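Local coordinates for uncharacterized protein (Pseudomonas aeruginosa PAO1, PDB 4R1D) that binds calcium and probably acts as a type VI secretion lipase effector of the alpha/beta hydrolase class, held in check by its immunity partner, at residues Pro176-Val186 with Ala509-His519; Arg336-Gln347 with Leu483-Ala491. One frame throughout, in Å; residues are numbered along the deposited sequence.

Both contacts pack an irregular loop against a strand, of different sheets: at the edge of the sheet in interaction 1, against an inner strand in interaction 2. Interaction 1 lays the loop 176-186 along strand 515-519, the outermost strand of the six-stranded parallel sheet at the core of the hydrolase. Interaction 2 belongs to a smaller mixed sheet, where the loop 483-491 runs beside strand 339-342. Their centres lie about 29 Å apart and their nearest atoms about 6 Å, without touching; Arg518 of interaction 1 reaches toward interaction 2, its NH2 bonded to the backbone O of Ser492, one residue beyond 483-491. The calcium site, made by Glu152, Asp156, Phe202 and Asp203, is remote from both.

Interaction 1 (Pro176-Val186 with Ala509-His519); sequences PGDQGEEQGKV and ALAGVKASFRH
With CG turned away from the backbone N (chi1 -152°) and the chain then bent at chi2, Glu181 lays its CG over one face of the Phe517 ring, 3.8 Å from the ring centroid, and curls its carboxylate back to the neighbouring strand residue. There Glu181 OE2 takes the N-H of Ser516 on its anti lone pair at 2.9 Å, in a nearly straight bond. The same carboxylate also closes its own turn: OE2 accepts from Gln183 N and OE1, through its syn lone pair, from Gly184 N. One acid thus shapes the loop and grips the strand.

The backbones meet in a single bridge centred on Glu181 and Phe517, where Arg518 N gives to Gly180 O at 2.9 Å and Glu182 N to Ser516 O at 2.8 Å. Strand 515-519 is the last of the parallel alpha/beta-hydrolase sheet, paired on its other side with strand 427-432, so the loop 176-186 lines its outer edge.

Beside the bridge, Glu182 OE2 accepts the Ser516 hydroxyl at 2.7 Å through its anti lone pair and also bonds Tyr431 OH. Gln183, bent at chi2, pushes its amide nitrogen between two carbonyls of the helix-to-strand turn: NE2 donates to Ala509 O at 3.1 Å and to Val513 O at 3.0 Å, the latter lying in the amide plane. Lys185 NZ comes to Val513 O as well, from above the carbonyl plane. That turn leaves its helix through a Schellman motif at Gly512, whose N shares Ala509 O with the glutamine. At the far end, water 1 joins Gln179 OE1 to His519 NE2, while His519 ND1 is bonded to Tyr533 and Gln179 NE2 to Ser174.

Interaction 2 (Arg336-Gln347 with Leu483-Ala491); sequences RPWLFLCDAQGQ and LETGNPLDA
Arg336 and Asp490 hold one end of this contact by charge: with its chain kinked at chi3 (-61°), the arginine turns its guanidinium edge to the acid, and Arg336 NE donates to Asp490 OD1 at 2.8 Å in a salt bridge. The oxygen lies close to the guanidinium plane, yet the nitrogen stands 50° out of the carboxylate plane; NH2 adds a weak second bond to the same OD1. Leu489 CB packs over one face of the guanidinium. Arg333 takes the other oxygen, OD2, in a salt bridge, and Glu334 pairs with Arg336 NH1, so the charges form a chain.

Apolar packing fills the middle. Leu483 sends its two methyls to different partners: CD2 sits over one face of the Phe340 ring, 3.7 Å from the centroid, while CD1 touches Cys342 SG at 3.5 Å.

Water-mediated bonds complete the set. Water 3 donates to Pro337 O and, at 2.6 Å, to Asp490 OD2; water 4 donates to Gly346 O and accepts from Thr485 N.

Local turns shape both sides: Asp343 to Gly346 is a type I beta turn, with Asp343 OD1 accepting from Gln347 N, and Asn487 OD1 takes Leu489 N in an Asx turn. The whole is a loop packed on one side of strand 339-342, in a small mixed sheet where that strand lies between 358-359 and 443-446.

Interaction 1 (Pro176-Val186 with Ala509-His519)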
loop_
_atom_site.group_PDB
_atom_site.type_symbol
_atom_site.label_atom_id
_atom_site.label_comp_id
_atom_site.label_asym_id
_atom_site.label_seq_id
_atom_site.Cartn_x
_atom_site.Cartn_y
_atom_site.Cartn_z
ATOM N N PRO A 176 14.083 -13.525 -30.098
ATOM C CA PRO A 176 13.351 -12.521 -29.316
ATOM C C PRO A 176 12.188 -11.882 -30.077
ATOM O O PRO A 176 11.167 -11.573 -29.470
ATOM C CB PRO A 176 14.425 -11.482 -28.980
ATOM C CG PRO A 176 15.711 -12.262 -28.986
ATOM C CD PRO A 176 15.542 -13.334 -30.034
ATOM N N GLY A 177 12.322 -11.718 -31.390
ATOM C CA GLY A 177 11.250 -11.135 -32.179
ATOM C C GLY A 177 9.974 -11.956 -32.131
ATOM O O GLY A 177 8.864 -11.417 -32.159
ATOM N N ASP A 178 10.139 -13.271 -32.067
ATOM C CA ASP A 178 9.014 -14.187 -31.999
ATOM C C ASP A 178 8.215 -13.908 -30.722
ATOM O O ASP A 178 7.018 -14.196 -30.656
ATOM C CB ASP A 178 9.520 -15.628 -31.954
ATOM C CG ASP A 178 10.004 -16.139 -33.310
ATOM O OD1 ASP A 178 10.112 -15.343 -34.258
ATOM O OD2 ASP A 178 10.279 -17.356 -33.409
ATOM N N GLN A 179 8.901 -13.367 -29.715
ATOM C CA GLN A 179 8.319 -13.110 -28.389
ATOM C C GLN A 179 7.836 -11.661 -28.261
ATOM O O GLN A 179 7.461 -11.203 -27.169
ATOM C CB GLN A 179 9.354 -13.371 -27.289
ATOM C CG GLN A 179 9.906 -14.790 -27.238
ATOM C CD GLN A 179 8.935 -15.782 -26.624
ATOM O OE1 GLN A 179 8.073 -15.410 -25.823
ATOM N NE2 GLN A 179 9.076 -17.061 -26.989
ATOM N N GLY A 180 7.862 -10.931 -29.370
ATOM C CA GLY A 180 7.387 -9.556 -29.372
ATOM C C GLY A 180 8.451 -8.505 -29.084
ATOM O O GLY A 180 8.118 -7.352 -28.842
ATOM N N GLU A 181 9.728 -8.882 -29.126
ATOM C CA GLU A 181 10.809 -7.913 -28.871
ATOM C C GLU A 181 10.837 -6.862 -29.974
ATOM O O GLU A 181 10.805 -7.208 -31.155
ATOM C CB GLU A 181 12.165 -8.618 -28.766
ATOM C CG GLU A 181 13.191 -7.889 -27.881
ATOM C CD GLU A 181 13.658 -6.585 -28.472
ATOM O OE1 GLU A 181 14.106 -6.606 -29.639
ATOM O OE2 GLU A 181 13.581 -5.542 -27.777
ATOM N N GLU A 182 10.901 -5.590 -29.589
ATOM C CA GLU A 182 10.717 -4.488 -30.539
ATOM C C GLU A 182 11.928 -3.583 -30.782
ATOM O O GLU A 182 11.910 -2.791 -31.722
ATOM C CB GLU A 182 9.517 -3.621 -30.133
ATOM C CG GLU A 182 9.727 -2.826 -28.819
ATOM C CD GLU A 182 8.448 -2.168 -28.328
ATOM O OE1 GLU A 182 7.652 -1.714 -29.172
ATOM O OE2 GLU A 182 8.221 -2.120 -27.097
ATOM N N GLN A 183 12.967 -3.682 -29.956
ATOM C CA GLN A 183 14.137 -2.811 -30.123
ATOM C C GLN A 183 15.053 -3.347 -31.224
ATOM O O GLN A 183 15.696 -2.579 -31.935
ATOM C CB GLN A 183 14.916 -2.658 -28.814
ATOM C CG GLN A 183 14.084 -2.182 -27.623
ATOM C CD GLN A 183 13.516 -0.777 -27.790
ATOM O OE1 GLN A 183 12.598 -0.544 -28.587
ATOM N NE2 GLN A 183 14.058 0.167 -27.030
ATOM N N GLY A 184 15.121 -4.669 -31.348
ATOM C CA GLY A 184 15.847 -5.302 -32.436
ATOM C C GLY A 184 17.340 -5.409 -32.209
ATOM O O GLY A 184 18.090 -5.714 -33.133
ATOM N N LYS A 185 17.774 -5.165 -30.979
ATOM C CA LYS A 185 19.197 -5.173 -30.662
ATOM C C LYS A 185 19.648 -6.534 -30.120
ATOM O O LYS A 185 20.660 -7.081 -30.553
ATOM C CB LYS A 185 19.541 -4.031 -29.699
ATOM C CG LYS A 185 19.271 -2.632 -30.296
ATOM C CD LYS A 185 19.520 -1.481 -29.309
ATOM C CE LYS A 185 18.478 -1.430 -28.186
ATOM N NZ LYS A 185 18.528 -0.158 -27.376
ATOM N N VAL A 186 18.882 -7.096 -29.195
ATOM C CA VAL A 186 19.313 -8.328 -28.549
ATOM C C VAL A 186 19.019 -9.555 -29.395
ATOM O O VAL A 186 18.150 -9.539 -30.259
ATOM C CB VAL A 186 18.686 -8.490 -27.150
ATOM C CG1 VAL A 186 19.067 -7.326 -26.267
ATOM C CG2 VAL A 186 17.183 -8.633 -27.249
ATOM N N ALA A 509 10.561 1.428 -24.001
ATOM C CA ALA A 509 11.037 1.209 -25.365
ATOM C C ALA A 509 11.360 2.553 -26.015
ATOM O O ALA A 509 12.410 2.721 -26.627
ATOM C CB ALA A 509 10.012 0.441 -26.188
ATOM N N LEU A 510 10.467 3.520 -25.850
ATOM C CA LEU A 510 10.694 4.843 -26.433
ATOM C C LEU A 510 11.942 5.527 -25.871
ATOM O O LEU A 510 12.587 6.320 -26.558
ATOM C CB LEU A 510 9.457 5.732 -26.264
ATOM C CG LEU A 510 8.232 5.229 -27.038
ATOM C CD1 LEU A 510 6.974 6.042 -26.739
ATOM C CD2 LEU A 510 8.524 5.221 -28.536
ATOM N N ALA A 511 12.292 5.211 -24.628
ATOM C CA ALA A 511 13.448 5.817 -23.984
ATOM C C ALA A 511 14.739 5.069 -24.313
ATOM O O ALA A 511 15.820 5.441 -23.853
ATOM C CB ALA A 511 13.245 5.902 -22.476
ATOM N N GLY A 512 14.616 3.999 -25.086
ATOM C CA GLY A 512 15.770 3.283 -25.597
ATOM C C GLY A 512 16.337 2.181 -24.720
ATOM O O GLY A 512 17.546 1.955 -24.736
ATOM N N VAL A 513 15.489 1.484 -23.962
ATOM C CA VAL A 513 15.975 0.365 -23.149
ATOM C C VAL A 513 16.530 -0.732 -24.045
ATOM O O VAL A 513 16.202 -0.810 -25.241
ATOM C CB VAL A 513 14.899 -0.214 -22.193
ATOM C CG1 VAL A 513 14.592 0.768 -21.069
ATOM C CG2 VAL A 513 13.635 -0.576 -22.954
ATOM N N LYS A 514 17.384 -1.570 -23.473
ATOM C CA LYS A 514 18.098 -2.576 -24.257
ATOM C C LYS A 514 17.159 -3.576 -24.935
ATOM O O LYS A 514 17.356 -3.939 -26.097
ATOM C CB LYS A 514 19.124 -3.303 -23.388
ATOM C CG LYS A 514 19.857 -4.427 -24.110
ATOM C CD LYS A 514 21.093 -4.875 -23.329
ATOM C CE LYS A 514 22.335 -4.061 -23.702
ATOM N NZ LYS A 514 23.611 -4.695 -23.210
ATOM N N ALA A 515 16.148 -4.034 -24.204
ATOM C CA ALA A 515 15.162 -4.948 -24.767
ATOM C C ALA A 515 13.757 -4.614 -24.273
ATOM O O ALA A 515 13.565 -4.264 -23.106
ATOM C CB ALA A 515 15.515 -6.404 -24.435
ATOM N N SER A 516 12.781 -4.703 -25.166
ATOM C CA SER A 516 11.388 -4.392 -24.831
ATOM C C SER A 516 10.460 -5.362 -25.570
ATOM O O SER A 516 10.471 -5.440 -26.811
ATOM C CB SER A 516 11.058 -2.934 -25.184
ATOM O OG SER A 516 9.702 -2.611 -24.909
ATOM N N PHE A 517 9.679 -6.120 -24.805
ATOM C CA PHE A 517 8.754 -7.106 -25.368
ATOM C C PHE A 517 7.318 -6.619 -25.300
ATOM O O PHE A 517 6.748 -6.435 -24.210
ATOM C CB PHE A 517 8.906 -8.456 -24.665
ATOM C CG PHE A 517 10.280 -9.045 -24.802
ATOM C CD1 PHE A 517 11.327 -8.588 -24.015
ATOM C CD2 PHE A 517 10.529 -10.045 -25.729
ATOM C CE1 PHE A 517 12.589 -9.107 -24.137
ATOM C CE2 PHE A 517 11.790 -10.573 -25.866
ATOM C CZ PHE A 517 12.830 -10.111 -25.063
ATOM N N ARG A 518 6.742 -6.405 -26.482
ATOM C CA ARG A 518 5.415 -5.837 -26.601
ATOM C C ARG A 518 4.415 -6.987 -26.781
ATOM O O ARG A 518 4.259 -7.537 -27.876
ATOM C CB ARG A 518 5.405 -4.883 -27.791
ATOM C CG ARG A 518 4.122 -4.095 -28.062
ATOM C CD ARG A 518 4.437 -3.145 -29.230
ATOM N NE ARG A 518 3.331 -2.297 -29.673
ATOM C CZ ARG A 518 3.039 -1.100 -29.174
ATOM N NH1 ARG A 518 3.742 -0.599 -28.160
ATOM N NH2 ARG A 518 2.023 -0.402 -29.683
ATOM N N HIS A 519 3.762 -7.373 -25.692
ATOM C CA HIS A 519 2.931 -8.578 -25.706
ATOM C C HIS A 519 1.464 -8.256 -25.984
ATOM O O HIS A 519 0.912 -7.306 -25.447
ATOM C CB HIS A 519 3.075 -9.365 -24.392
ATOM C CG HIS A 519 4.442 -9.949 -24.192
ATOM N ND1 HIS A 519 5.060 -9.999 -22.960
ATOM C CD2 HIS A 519 5.302 -10.517 -25.067
ATOM C CE1 HIS A 519 6.248 -10.559 -23.088
ATOM N NE2 HIS A 519 6.423 -10.881 -24.358
HETATM O O HOH W 1 8.135 -13.199 -24.147
HETATM O O HOH W 2 16.677 -5.388 -28.273
#

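Interaction 2 (Arg336-Gln347 with Leu483-Ala491)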
loop_
_atom_site.group_PDB
_atom_site.type_symbol
_atom_site.label_atom_id
_atom_site.label_comp_id
_atom_site.label_asym_id
_atom_site.label_seq_id
_atom_site.Cartn_x
_atom_site.Cartn_y
_atom_site.Cartn_z
ATOM N N ARG A 336 0.639 14.369 -24.650
ATOM C CA ARG A 336 -0.700 14.558 -25.218
ATOM C C ARG A 336 -1.803 14.340 -24.184
ATOM O O ARG A 336 -1.581 13.699 -23.156
ATOM C CB ARG A 336 -0.909 13.670 -26.442
ATOM C CG ARG A 336 -0.053 14.072 -27.639
ATOM C CD ARG A 336 -0.381 13.244 -28.871
ATOM N NE ARG A 336 -0.121 11.829 -28.630
ATOM C CZ ARG A 336 1.074 11.265 -28.736
ATOM N NH1 ARG A 336 2.119 11.993 -29.105
ATOM N NH2 ARG A 336 1.220 9.974 -28.485
ATOM N N PRO A 337 -2.998 14.888 -24.450
ATOM C CA PRO A 337 -4.117 14.729 -23.518
ATOM C C PRO A 337 -4.660 13.307 -23.429
ATOM O O PRO A 337 -4.540 12.520 -24.372
ATOM C CB PRO A 337 -5.181 15.670 -24.086
ATOM C CG PRO A 337 -4.858 15.764 -25.551
ATOM C CD PRO A 337 -3.350 15.741 -25.601
ATOM N N TRP A 338 -5.248 12.993 -22.278
ATOM C CA TRP A 338 -5.865 11.697 -22.036
ATOM C C TRP A 338 -7.223 11.832 -21.364
ATOM O O TRP A 338 -7.936 10.860 -21.192
ATOM C CB TRP A 338 -4.935 10.821 -21.194
ATOM C CG TRP A 338 -4.414 11.461 -19.929
ATOM C CD1 TRP A 338 -3.223 12.112 -19.773
ATOM C CD2 TRP A 338 -5.050 11.480 -18.645
ATOM N NE1 TRP A 338 -3.080 12.534 -18.472
ATOM C CE2 TRP A 338 -4.192 12.168 -17.764
ATOM C CE3 TRP A 338 -6.266 10.990 -18.160
ATOM C CZ2 TRP A 338 -4.508 12.370 -16.413
ATOM C CZ3 TRP A 338 -6.581 11.199 -16.817
ATOM C CH2 TRP A 338 -5.700 11.882 -15.966
ATOM N N LEU A 339 -7.589 13.053 -20.984
ATOM C CA LEU A 339 -8.853 13.271 -20.307
ATOM C C LEU A 339 -9.686 14.143 -21.213
ATOM O O LEU A 339 -9.338 15.300 -21.444
ATOM C CB LEU A 339 -8.637 13.986 -18.972
ATOM C CG LEU A 339 -9.904 14.410 -18.215
ATOM C CD1 LEU A 339 -10.746 13.209 -17.798
ATOM C CD2 LEU A 339 -9.569 15.257 -16.986
ATOM N N PHE A 340 -10.768 13.583 -21.730
ATOM C CA PHE A 340 -11.540 14.243 -22.782
ATOM C C PHE A 340 -12.964 14.560 -22.354
ATOM O O PHE A 340 -13.688 13.695 -21.864
ATOM C CB PHE A 340 -11.580 13.365 -24.038
ATOM C CG PHE A 340 -10.227 12.947 -24.530
ATOM C CD1 PHE A 340 -9.480 13.784 -25.344
ATOM C CD2 PHE A 340 -9.697 11.716 -24.172
ATOM C CE1 PHE A 340 -8.239 13.402 -25.806
ATOM C CE2 PHE A 340 -8.456 11.322 -24.623
ATOM C CZ PHE A 340 -7.717 12.166 -25.450
ATOM N N LEU A 341 -13.375 15.808 -22.566
ATOM C CA LEU A 341 -14.740 16.215 -22.311
ATOM C C LEU A 341 -15.449 16.307 -23.659
ATOM O O LEU A 341 -15.109 17.159 -24.477
ATOM C CB LEU A 341 -14.756 17.575 -21.613
ATOM C CG LEU A 341 -14.625 17.639 -20.083
ATOM C CD1 LEU A 341 -13.722 16.557 -19.488
ATOM C CD2 LEU A 341 -14.185 19.028 -19.636
ATOM N N CYS A 342 -16.418 15.422 -23.889
ATOM C CA CYS A 342 -17.053 15.282 -25.204
ATOM C C CYS A 342 -18.554 15.500 -25.125
ATOM O O CYS A 342 -19.156 15.369 -24.056
ATOM C CB CYS A 342 -16.804 13.882 -25.768
ATOM S SG CYS A 342 -15.067 13.445 -25.973
ATOM N N ASP A 343 -19.164 15.817 -26.265
ATOM C CA ASP A 343 -20.610 15.954 -26.327
ATOM C C ASP A 343 -21.268 14.601 -26.620
ATOM O O ASP A 343 -20.580 13.581 -26.753
ATOM C CB ASP A 343 -21.025 17.015 -27.360
ATOM C CG ASP A 343 -20.634 16.649 -28.791
ATOM O OD1 ASP A 343 -20.469 15.451 -29.107
ATOM O OD2 ASP A 343 -20.509 17.575 -29.621
ATOM N N ALA A 344 -22.596 14.602 -26.722
ATOM C CA ALA A 344 -23.367 13.382 -26.964
ATOM C C ALA A 344 -22.939 12.627 -28.223
ATOM O O ALA A 344 -23.102 11.411 -28.303
ATOM C CB ALA A 344 -24.859 13.700 -27.016
ATOM N N GLN A 345 -22.394 13.341 -29.204
ATOM C CA GLN A 345 -21.928 12.706 -30.436
ATOM C C GLN A 345 -20.476 12.233 -30.334
ATOM O O GLN A 345 -19.908 11.736 -31.307
ATOM C CB GLN A 345 -22.082 13.655 -31.631
ATOM C CG GLN A 345 -23.524 13.970 -32.012
ATOM C CD GLN A 345 -24.285 14.678 -30.905
ATOM O OE1 GLN A 345 -24.025 15.842 -30.598
ATOM N NE2 GLN A 345 -25.226 13.971 -30.291
ATOM N N GLY A 346 -19.873 12.407 -29.160
ATOM C CA GLY A 346 -18.518 11.945 -28.924
ATOM C C GLY A 346 -17.448 12.928 -29.358
ATOM O O GLY A 346 -16.257 12.617 -29.331
ATOM N N GLN A 347 -17.870 14.124 -29.749
ATOM C CA GLN A 347 -16.938 15.136 -30.212
ATOM C C GLN A 347 -16.424 15.956 -29.045
ATOM O O GLN A 347 -17.194 16.354 -28.166
ATOM C CB GLN A 347 -17.595 16.050 -31.247
ATOM C CG GLN A 347 -18.021 15.323 -32.509
ATOM C CD GLN A 347 -16.912 14.462 -33.084
ATOM O OE1 GLN A 347 -17.073 13.250 -33.250
ATOM N NE2 GLN A 347 -15.776 15.083 -33.395
ATOM N N LEU A 483 -11.751 7.167 -27.871
ATOM C CA LEU A 483 -12.330 8.396 -28.388
ATOM C C LEU A 483 -12.812 8.200 -29.829
ATOM O O LEU A 483 -12.187 7.487 -30.615
ATOM C CB LEU A 483 -11.289 9.516 -28.327
ATOM C CG LEU A 483 -11.726 10.978 -28.363
ATOM C CD1 LEU A 483 -12.633 11.285 -27.196
ATOM C CD2 LEU A 483 -10.495 11.880 -28.334
ATOM N N GLU A 484 -13.926 8.844 -30.161
ATOM C CA GLU A 484 -14.560 8.698 -31.469
ATOM C C GLU A 484 -13.620 9.100 -32.605
ATOM O O GLU A 484 -13.396 8.333 -33.545
ATOM C CB GLU A 484 -15.850 9.522 -31.519
ATOM C CG GLU A 484 -16.966 9.012 -30.597
ATOM C CD GLU A 484 -16.638 9.118 -29.105
ATOM O OE1 GLU A 484 -15.745 9.914 -28.726
ATOM O OE2 GLU A 484 -17.285 8.400 -28.305
ATOM N N THR A 485 -13.069 10.306 -32.506
ATOM C CA THR A 485 -12.114 10.809 -33.489
ATOM C C THR A 485 -10.751 10.962 -32.829
ATOM O O THR A 485 -10.553 11.837 -31.985
ATOM C CB THR A 485 -12.557 12.174 -34.062
ATOM O OG1 THR A 485 -13.869 12.055 -34.626
ATOM C CG2 THR A 485 -11.584 12.650 -35.133
ATOM N N GLY A 486 -9.810 10.111 -33.211
ATOM C CA GLY A 486 -8.517 10.088 -32.555
ATOM C C GLY A 486 -7.401 10.801 -33.287
ATOM O O GLY A 486 -7.445 11.001 -34.503
ATOM N N ASN A 487 -6.391 11.184 -32.519
ATOM C CA ASN A 487 -5.158 11.746 -33.036
ATOM C C ASN A 487 -4.322 10.595 -33.583
ATOM O O ASN A 487 -4.072 9.620 -32.876
ATOM C CB ASN A 487 -4.435 12.451 -31.881
ATOM C CG ASN A 487 -3.146 13.125 -32.299
ATOM O OD1 ASN A 487 -2.571 12.823 -33.343
ATOM N ND2 ASN A 487 -2.671 14.040 -31.457
ATOM N N PRO A 488 -3.912 10.687 -34.855
ATOM C CA PRO A 488 -3.117 9.639 -35.510
ATOM C C PRO A 488 -1.867 9.277 -34.710
ATOM O O PRO A 488 -1.439 8.124 -34.717
ATOM C CB PRO A 488 -2.709 10.291 -36.835
ATOM C CG PRO A 488 -3.771 11.305 -37.098
ATOM C CD PRO A 488 -4.208 11.815 -35.759
ATOM N N LEU A 489 -1.285 10.264 -34.039
ATOM C CA LEU A 489 -0.122 10.035 -33.187
ATOM C C LEU A 489 -0.442 9.149 -31.985
ATOM O O LEU A 489 0.466 8.630 -31.341
ATOM C CB LEU A 489 0.435 11.370 -32.691
ATOM C CG LEU A 489 0.978 12.249 -33.821
ATOM C CD1 LEU A 489 1.145 13.695 -33.373
ATOM C CD2 LEU A 489 2.288 11.664 -34.326
ATOM N N ASP A 490 -1.726 8.986 -31.682
ATOM C CA ASP A 490 -2.127 8.197 -30.517
ATOM C C ASP A 490 -2.329 6.715 -30.811
ATOM O O ASP A 490 -2.635 5.940 -29.906
ATOM C CB ASP A 490 -3.417 8.747 -29.920
ATOM C CG ASP A 490 -3.170 9.825 -28.887
ATOM O OD1 ASP A 490 -2.075 9.867 -28.280
ATOM O OD2 ASP A 490 -4.094 10.632 -28.684
ATOM N N ALA A 491 -2.194 6.317 -32.074
ATOM C CA ALA A 491 -2.491 4.934 -32.443
ATOM C C ALA A 491 -1.682 3.882 -31.663
ATOM O O ALA A 491 -2.236 2.869 -31.227
ATOM C CB ALA A 491 -2.337 4.731 -33.961
HETATM O O HOH W 3 -4.197 12.766 -27.188
HETATM O O HOH W 4 -13.679 12.502 -30.738
#